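Heat shock protein STI1 (Saccharomyces cerevisiae, PDB 3UPV) binds the heat shock proteins Hsp70 and Hsp90 as an adaptor co-chaperone, here through its TPR2B domain holding a C-terminal Hsp70 peptide. Local coordinates at residues 41-45 against 60-64; 36-42 against 67-73; 54-58 against 81-85. Numbering follows the deposited sequence.

Interaction 1. Residues 41-45 against 60-64; sequences YSNRA and DCNKA
Two helical segments, 41-45 and 60-64, run nearly antiparallel: their axes approach to 7.8 Å at a crossing angle of -161°. The backbones come close enough that Tyr41 CA lies 4.9 Å from Asp60 CA and Ser42 CA 5.3 Å from Cys61 CA. Tyr41, with chi1 m, points at the partner helix; its CB rests 3.3 Å from Asp60 O and 3.9 Å from Ala64 CB. Lys63 CG covers one face of the ring in a CH-pi contact, 3.8 Å from the centroid, while the hydroxyl reaches beyond the pair to Pro35 O. Ser42 sets its CB 4.2 Å from Ala64 CB, and its OG bonds to Arg77. Arg44 leaves sideways, with chi1 and chi2 both t and chi3 p, and so brings its guanidinium edge-on to the Asp60 carboxylate: NE to OD1 is 2.7 Å and NH2 to OD2 2.8 Å, a two-pronged salt bridge. NH1 turns to Thr28 of the preceding repeat. Ala45 closes the row, its CB 3.7 Å from Cys61 SG. Two consecutive antiparallel helices of one repeat, packed through Tyr41, Ala45, Cys61 and Ala64, form the helix A-helix B hairpin of a tetratricopeptide repeat, here TPR 8.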
loop_
_atom_site.group_PDB
_atom_site.type_symbol
_atom_site.label_atom_id
_atom_site.label_comp_id
_atom_site.label_asym_id
_atom_site.label_seq_id
_atom_site.Cartn_x
_atom_site.Cartn_y
_atom_site.Cartn_z
ATOM N N TYR A 41 1.071 2.718 7.765
ATOM C CA TYR A 41 1.947 3.132 6.655
ATOM C C TYR A 41 1.316 2.788 5.327
ATOM O O TYR A 41 1.228 3.670 4.454
ATOM C CB TYR A 41 3.312 2.455 6.817
ATOM C CG TYR A 41 3.968 2.840 8.097
ATOM C CD1 TYR A 41 3.923 1.961 9.187
ATOM C CD2 TYR A 41 4.550 4.095 8.262
ATOM C CE1 TYR A 41 4.453 2.276 10.396
ATOM C CE2 TYR A 41 5.195 4.415 9.514
ATOM C CZ TYR A 41 5.090 3.506 10.589
ATOM O OH TYR A 41 5.597 3.706 11.862
ATOM N N SER A 42 0.877 1.541 5.168
ATOM C CA SER A 42 0.255 1.123 3.919
ATOM C C SER A 42 -0.960 2.004 3.660
ATOM O O SER A 42 -1.192 2.419 2.518
ATOM C CB SER A 42 -0.130 -0.357 3.962
ATOM O OG SER A 42 -0.946 -0.672 2.835
ATOM N N ASN A 43 -1.758 2.276 4.721
ATOM C CA ASN A 43 -2.984 3.036 4.555
ATOM C C ASN A 43 -2.650 4.483 4.188
ATOM O O ASN A 43 -3.222 5.040 3.231
ATOM C CB ASN A 43 -3.856 3.002 5.820
ATOM C CG ASN A 43 -4.555 1.644 6.061
ATOM O OD1 ASN A 43 -4.668 0.756 5.192
ATOM N ND2 ASN A 43 -5.071 1.517 7.278
ATOM N N ARG A 44 -1.667 5.099 4.876
ATOM C CA ARG A 44 -1.333 6.441 4.464
ATOM C C ARG A 44 -0.818 6.443 3.024
ATOM O O ARG A 44 -1.191 7.360 2.247
ATOM C CB ARG A 44 -0.240 6.992 5.394
ATOM C CG ARG A 44 -0.028 8.464 5.163
ATOM C CD ARG A 44 0.835 9.198 6.231
ATOM N NE ARG A 44 2.175 8.677 6.314
ATOM C CZ ARG A 44 3.040 9.024 7.251
ATOM N NH1 ARG A 44 2.685 9.885 8.245
ATOM N NH2 ARG A 44 4.237 8.471 7.223
ATOM N N ALA A 45 0.006 5.432 2.638
ATOM C CA ALA A 45 0.430 5.328 1.230
ATOM C C ALA A 45 -0.763 5.342 0.274
ATOM O O ALA A 45 -0.711 5.902 -0.843
ATOM C CB ALA A 45 1.248 4.080 0.987
ATOM N N ASP A 60 6.287 5.096 2.378
ATOM C CA ASP A 60 5.413 4.459 3.390
ATOM C C ASP A 60 5.224 2.970 3.135
ATOM O O ASP A 60 5.128 2.157 4.060
ATOM C CB ASP A 60 4.031 5.155 3.408
ATOM C CG ASP A 60 4.000 6.387 4.341
ATOM O OD1 ASP A 60 2.984 7.127 4.239
ATOM O OD2 ASP A 60 4.889 6.580 5.216
ATOM N N CYS A 61 5.093 2.587 1.864
ATOM C CA CYS A 61 5.015 1.193 1.560
ATOM C C CYS A 61 6.302 0.475 2.013
ATOM O O CYS A 61 6.201 -0.647 2.586
ATOM C CB CYS A 61 4.876 0.974 0.059
ATOM S SG CYS A 61 3.260 1.446 -0.603
ATOM N N ASN A 62 7.474 1.073 1.762
ATOM C CA ASN A 62 8.748 0.510 2.263
ATOM C C ASN A 62 8.767 0.338 3.794
ATOM O O ASN A 62 9.200 -0.695 4.345
ATOM C CB ASN A 62 9.932 1.321 1.723
ATOM C CG ASN A 62 10.210 0.980 0.306
ATOM O OD1 ASN A 62 10.524 1.849 -0.517
ATOM N ND2 ASN A 62 10.045 -0.306 -0.018
ATOM N N LYS A 63 8.239 1.318 4.490
ATOM C CA LYS A 63 8.149 1.242 5.958
ATOM C C LYS A 63 7.154 0.122 6.394
ATOM O O LYS A 63 7.424 -0.591 7.353
ATOM C CB LYS A 63 7.775 2.625 6.518
ATOM C CG LYS A 63 8.078 2.875 8.021
ATOM C CD LYS A 63 9.585 3.113 8.303
ATOM C CE LYS A 63 10.037 4.574 8.085
ATOM N NZ LYS A 63 11.441 4.949 8.622
ATOM N N ALA A 64 6.011 0.001 5.714
ATOM C CA ALA A 64 5.067 -1.066 5.994
ATOM C C ALA A 64 5.721 -2.429 5.835
ATOM O O ALA A 64 5.489 -3.332 6.647
ATOM C CB ALA A 64 3.841 -0.984 5.055
#

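Interaction 2. Residues 36-42 against 67-73; sequences EDARGYS and KDPNFVR
Segment 36-42 is a turn leading into helix 38-50; segment 67-73 ends one helix at Lys67, turns, and leads into helix 72-84. Ala38 CA and Lys67 CA are 5.1 Å apart. Lys67, extended beyond chi2 (m, m, t, t), sends NZ to Glu36 OE1 at 2.9 Å, a salt bridge with a hydrogen bond. A water bridges the two backbones, 2.8 Å from Glu36 O and 2.9 Å from Lys67 O. Asp37 caps helix 38-50: OD2 accepts from Arg39 N at 3.0 Å, and the carboxylate also holds the Arg39 guanidinium, with NH2 to OD1 at 2.8 Å. Here the start of helix A of TPR 8 meets the link from its helix B into TPR 9. That link is a type I turn, Asp68 to Phe71, closed by Phe71 N to Asp68 O at 3.1 Å; Asp68 OD2 takes Asn70 N at 2.9 Å, an Asx turn. Phe71 (chi1 t) brings CD2 to 3.6 Å from Ala38 CB and its ring edge to Ala38 O, with CE2 3.5 Å from that oxygen. Ser42 OG is satisfied by Arg77, Tyr41 OH by Pro35 O, and Arg73 NE by an acidic side chain of the bound peptide.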
loop_
_atom_site.group_PDB
_atom_site.type_symbol
_atom_site.label_atom_id
_atom_site.label_comp_id
_atom_site.label_asym_id
_atom_site.label_seq_id
_atom_site.Cartn_x
_atom_site.Cartn_y
_atom_site.Cartn_z
ATOM N N GLU A 36 4.388 0.607 15.136
ATOM C CA GLU A 36 4.786 -0.700 14.661
ATOM C C GLU A 36 3.744 -1.408 13.819
ATOM O O GLU A 36 3.975 -2.525 13.295
ATOM C CB GLU A 36 5.124 -1.567 15.880
ATOM C CG GLU A 36 6.414 -1.062 16.618
ATOM C CD GLU A 36 7.591 -0.985 15.658
ATOM O OE1 GLU A 36 8.070 0.128 15.367
ATOM O OE2 GLU A 36 8.062 -2.030 15.161
ATOM N N ASP A 37 2.592 -0.753 13.665
ATOM C CA ASP A 37 1.474 -1.308 12.957
ATOM C C ASP A 37 1.697 -0.969 11.508
ATOM O O ASP A 37 1.517 0.199 11.089
ATOM C CB ASP A 37 0.164 -0.750 13.529
ATOM C CG ASP A 37 -1.084 -1.386 12.915
ATOM O OD1 ASP A 37 -2.166 -1.261 13.535
ATOM O OD2 ASP A 37 -0.998 -2.022 11.833
ATOM N N ALA A 38 2.102 -1.965 10.715
ATOM C CA ALA A 38 2.282 -1.774 9.245
ATOM C C ALA A 38 1.053 -1.170 8.515
ATOM O O ALA A 38 1.207 -0.536 7.486
ATOM C CB ALA A 38 2.651 -3.119 8.556
ATOM N N ARG A 39 -0.158 -1.421 9.001
ATOM C CA ARG A 39 -1.352 -0.976 8.287
ATOM C C ARG A 39 -1.361 0.540 8.172
ATOM O O ARG A 39 -1.876 1.075 7.180
ATOM C CB ARG A 39 -2.641 -1.416 8.975
ATOM C CG ARG A 39 -2.786 -2.929 9.044
ATOM C CD ARG A 39 -4.025 -3.354 9.821
ATOM N NE ARG A 39 -3.909 -2.885 11.208
ATOM C CZ ARG A 39 -4.888 -2.946 12.108
ATOM N NH1 ARG A 39 -6.076 -3.497 11.782
ATOM N NH2 ARG A 39 -4.666 -2.508 13.353
ATOM N N GLY A 40 -0.877 1.241 9.189
ATOM C CA GLY A 40 -0.933 2.716 9.133
ATOM C C GLY A 40 -0.126 3.277 7.963
ATOM O O GLY A 40 -0.554 4.246 7.277
ATOM N N TYR A 41 1.071 2.718 7.765
ATOM C CA TYR A 41 1.947 3.132 6.655
ATOM C C TYR A 41 1.316 2.788 5.327
ATOM O O TYR A 41 1.228 3.670 4.454
ATOM C CB TYR A 41 3.312 2.455 6.817
ATOM C CG TYR A 41 3.968 2.840 8.097
ATOM C CD1 TYR A 41 3.923 1.961 9.187
ATOM C CD2 TYR A 41 4.550 4.095 8.262
ATOM C CE1 TYR A 41 4.453 2.276 10.396
ATOM C CE2 TYR A 41 5.195 4.415 9.514
ATOM C CZ TYR A 41 5.090 3.506 10.589
ATOM O OH TYR A 41 5.597 3.706 11.862
ATOM N N SER A 42 0.877 1.541 5.168
ATOM C CA SER A 42 0.255 1.123 3.919
ATOM C C SER A 42 -0.960 2.004 3.660
ATOM O O SER A 42 -1.192 2.419 2.518
ATOM C CB SER A 42 -0.130 -0.357 3.962
ATOM O OG SER A 42 -0.946 -0.672 2.835
ATOM N N LYS A 67 7.794 -3.230 8.794
ATOM C CA LYS A 67 7.041 -3.538 10.006
ATOM C C LYS A 67 6.385 -4.924 9.922
ATOM O O LYS A 67 6.325 -5.626 10.916
ATOM C CB LYS A 67 5.958 -2.442 10.270
ATOM C CG LYS A 67 6.466 -1.046 10.551
ATOM C CD LYS A 67 7.493 -0.972 11.610
ATOM C CE LYS A 67 7.999 0.446 11.683
ATOM N NZ LYS A 67 9.094 0.597 12.668
ATOM N N ASP A 68 5.857 -5.294 8.752
ATOM C CA ASP A 68 5.209 -6.622 8.546
ATOM C C ASP A 68 5.592 -7.209 7.193
ATOM O O ASP A 68 4.977 -6.895 6.168
ATOM C CB ASP A 68 3.678 -6.537 8.659
ATOM C CG ASP A 68 3.002 -7.929 8.565
ATOM O OD1 ASP A 68 1.749 -7.960 8.537
ATOM O OD2 ASP A 68 3.712 -8.975 8.508
ATOM N N PRO A 69 6.564 -8.115 7.163
ATOM C CA PRO A 69 6.918 -8.656 5.859
ATOM C C PRO A 69 5.842 -9.548 5.221
ATOM O O PRO A 69 5.940 -9.851 4.059
ATOM C CB PRO A 69 8.177 -9.458 6.168
ATOM C CG PRO A 69 8.167 -9.692 7.623
ATOM C CD PRO A 69 7.556 -8.462 8.188
ATOM N N ASN A 70 4.839 -9.985 5.981
ATOM C CA ASN A 70 3.761 -10.785 5.400
ATOM C C ASN A 70 2.564 -9.980 4.908
ATOM O O ASN A 70 1.563 -10.537 4.433
ATOM C CB ASN A 70 3.405 -11.881 6.364
ATOM C CG ASN A 70 4.630 -12.695 6.699
ATOM O OD1 ASN A 70 5.374 -13.071 5.781
ATOM N ND2 ASN A 70 4.902 -12.900 7.985
ATOM N N PHE A 71 2.706 -8.664 4.996
ATOM C CA PHE A 71 1.667 -7.757 4.557
ATOM C C PHE A 71 1.741 -7.604 3.019
ATOM O O PHE A 71 2.373 -6.659 2.480
ATOM C CB PHE A 71 1.910 -6.432 5.287
ATOM C CG PHE A 71 0.803 -5.444 5.196
ATOM C CD1 PHE A 71 -0.508 -5.812 4.825
ATOM C CD2 PHE A 71 1.072 -4.128 5.504
ATOM C CE1 PHE A 71 -1.503 -4.825 4.743
ATOM C CE2 PHE A 71 0.081 -3.161 5.454
ATOM C CZ PHE A 71 -1.203 -3.509 5.068
ATOM N N VAL A 72 1.067 -8.528 2.321
ATOM C CA VAL A 72 1.135 -8.590 0.861
ATOM C C VAL A 72 0.698 -7.245 0.193
ATOM O O VAL A 72 1.213 -6.835 -0.858
ATOM C CB VAL A 72 0.179 -9.755 0.374
ATOM C CG1 VAL A 72 0.053 -9.788 -1.141
ATOM C CG2 VAL A 72 0.555 -11.133 0.965
ATOM N N ARG A 73 -0.311 -6.592 0.786
ATOM C CA ARG A 73 -0.896 -5.370 0.190
ATOM C C ARG A 73 0.147 -4.305 0.020
ATOM O O ARG A 73 0.128 -3.551 -0.944
ATOM C CB ARG A 73 -2.006 -4.832 1.064
ATOM C CG ARG A 73 -2.687 -3.633 0.386
ATOM C CD ARG A 73 -4.155 -4.045 0.119
ATOM N NE ARG A 73 -4.980 -3.962 1.305
ATOM C CZ ARG A 73 -6.216 -4.488 1.441
ATOM N NH1 ARG A 73 -6.776 -5.192 0.471
ATOM N NH2 ARG A 73 -6.898 -4.315 2.571
HETATM O O HOH W 1 6.216 -4.182 13.400
#

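Interaction 3. Residues 54-58 against 81-85; sequences FPEAI and AQIAV
Phe54 and Ile58, one helical turn apart with Ile58 N bonded to Phe54 O at 2.8 Å, carry the first side of this contact; Ala81 receives them on the other. Phe54 opens helix 54-67, while segment 81-85 is the last turn of helix 72-84, which Val85 leaves (phi -99°, psi 16°). The nearest CA pair is Phe54 and Ala81, 6.0 Å apart. With chi1 m and chi2 -67°, the Phe54 ring lays one face over Ala84: the CB of Ala84 is 3.6 Å from the centroid of the Phe54 ring and 16° off its normal, a CH-pi contact. Phe54 CB also meets Val85 CG1 at 3.4 Å, and its ring atom CD1 lies 4.0 Å from Ala81 CB. Ile58, chi1 m and chi2 t, points toward the other helix, putting CG1 3.5 Å from Ala81 CB and CD1 3.8 Å from Val85 CG2. Thus Ala81, short enough to let both neighbours close in, is touched by Phe54 and Ile58 alike. Gln82 adds its CG, 4.1 Å from Ile58 CD1, but points its CA-CB bond away, and its NE2 bonds to Thr94 in helix 88-106. No hydrogen bond crosses between the segments. Such apolar seams between helix B of one repeat and helix A of the next, here TPR 8 and TPR 9, belong to the stacked-repeat architecture of TPR domains.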
loop_
_atom_site.group_PDB
_atom_site.type_symbol
_atom_site.label_atom_id
_atom_site.label_comp_id
_atom_site.label_asym_id
_atom_site.label_seq_id
_atom_site.Cartn_x
_atom_site.Cartn_y
_atom_site.Cartn_z
ATOM N N PHE A 54 3.762 10.312 -5.064
ATOM C CA PHE A 54 4.352 8.965 -5.163
ATOM C C PHE A 54 5.633 8.623 -4.338
ATOM O O PHE A 54 5.724 7.547 -3.798
ATOM C CB PHE A 54 4.507 8.579 -6.641
ATOM C CG PHE A 54 3.165 8.463 -7.353
ATOM C CD1 PHE A 54 2.282 7.443 -7.005
ATOM C CD2 PHE A 54 2.774 9.411 -8.318
ATOM C CE1 PHE A 54 1.041 7.327 -7.633
ATOM C CE2 PHE A 54 1.532 9.337 -8.953
ATOM C CZ PHE A 54 0.639 8.275 -8.615
ATOM N N PRO A 55 6.607 9.500 -4.296
ATOM C CA PRO A 55 7.841 9.297 -3.447
ATOM C C PRO A 55 7.447 9.010 -1.987
ATOM O O PRO A 55 7.911 8.020 -1.426
ATOM C CB PRO A 55 8.538 10.627 -3.562
ATOM C CG PRO A 55 8.114 11.087 -4.939
ATOM C CD PRO A 55 6.660 10.789 -5.017
ATOM N N GLU A 56 6.525 9.827 -1.440
ATOM C CA GLU A 56 5.967 9.611 -0.080
ATOM C C GLU A 56 5.227 8.284 0.038
ATOM O O GLU A 56 5.431 7.538 1.008
ATOM C CB GLU A 56 5.096 10.799 0.331
ATOM C CG GLU A 56 5.985 12.020 0.436
ATOM C CD GLU A 56 6.173 12.814 -0.898
ATOM O OE1 GLU A 56 6.833 13.899 -0.843
ATOM O OE2 GLU A 56 5.636 12.419 -1.983
ATOM N N ALA A 57 4.366 7.993 -0.943
ATOM C CA ALA A 57 3.643 6.714 -0.910
ATOM C C ALA A 57 4.621 5.570 -0.909
ATOM O O ALA A 57 4.476 4.556 -0.163
ATOM C CB ALA A 57 2.671 6.586 -2.095
ATOM N N ILE A 58 5.638 5.691 -1.751
ATOM C CA ILE A 58 6.586 4.562 -1.842
ATOM C C ILE A 58 7.396 4.395 -0.531
ATOM O O ILE A 58 7.632 3.270 -0.084
ATOM C CB ILE A 58 7.561 4.755 -3.090
ATOM C CG1 ILE A 58 6.760 4.489 -4.406
ATOM C CG2 ILE A 58 8.761 3.860 -3.004
ATOM C CD1 ILE A 58 7.427 5.057 -5.709
ATOM N N ALA A 81 2.711 2.132 -7.237
ATOM C CA ALA A 81 3.349 3.441 -7.183
ATOM C C ALA A 81 4.601 3.468 -8.014
ATOM O O ALA A 81 4.898 4.482 -8.709
ATOM C CB ALA A 81 3.623 3.887 -5.741
ATOM N N GLN A 82 5.341 2.379 -8.005
ATOM C CA GLN A 82 6.578 2.344 -8.841
ATOM C C GLN A 82 6.225 2.423 -10.353
ATOM O O GLN A 82 6.863 3.160 -11.137
ATOM C CB GLN A 82 7.450 1.118 -8.542
ATOM C CG GLN A 82 8.144 1.260 -7.165
ATOM C CD GLN A 82 8.915 0.013 -6.729
ATOM O OE1 GLN A 82 10.065 0.097 -6.324
ATOM N NE2 GLN A 82 8.340 -1.130 -6.913
ATOM N N ILE A 83 5.144 1.765 -10.764
ATOM C CA ILE A 83 4.733 1.904 -12.118
ATOM C C ILE A 83 4.364 3.379 -12.406
ATOM O O ILE A 83 4.677 3.908 -13.473
ATOM C CB ILE A 83 3.556 0.981 -12.371
ATOM C CG1 ILE A 83 4.092 -0.467 -12.424
ATOM C CG2 ILE A 83 2.763 1.255 -13.684
ATOM C CD1 ILE A 83 3.040 -1.480 -12.400
ATOM N N ALA A 84 3.734 4.044 -11.432
ATOM C CA ALA A 84 3.301 5.396 -11.678
ATOM C C ALA A 84 4.442 6.328 -11.939
ATOM O O ALA A 84 4.270 7.297 -12.703
ATOM C CB ALA A 84 2.421 5.905 -10.544
ATOM N N VAL A 85 5.568 6.054 -11.294
ATOM C CA VAL A 85 6.788 6.862 -11.459
ATOM C C VAL A 85 7.800 6.256 -12.441
ATOM O O VAL A 85 8.945 6.708 -12.556
ATOM C CB VAL A 85 7.478 7.198 -10.096
ATOM C CG1 VAL A 85 6.611 8.108 -9.239
ATOM C CG2 VAL A 85 7.869 5.934 -9.368
#

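Three successive helices, 38-50, 54-67 and 72-84, with the turns at their ends, supply the contacts. Interaction 1 pairs the first two within TPR 8, near the middle of the chain. Interaction 2, about 7 Å away between centres, shares Tyr41 and Ser42 and runs from the start of helix 38-50 to the turn before helix 72-84; Ala64 O touches Ala38 CB at 3.4 Å. Interaction 3 joins helices 54-67 and 72-84, its centre about 11 Å from that of interaction 1 and 17 Å from that of interaction 2; along the chain its segments alternate with those of both. Together they hold TPR 8 as a hairpin and set TPR 9 beside it, the stacking that builds the groove occupied by the Hsp70 peptide.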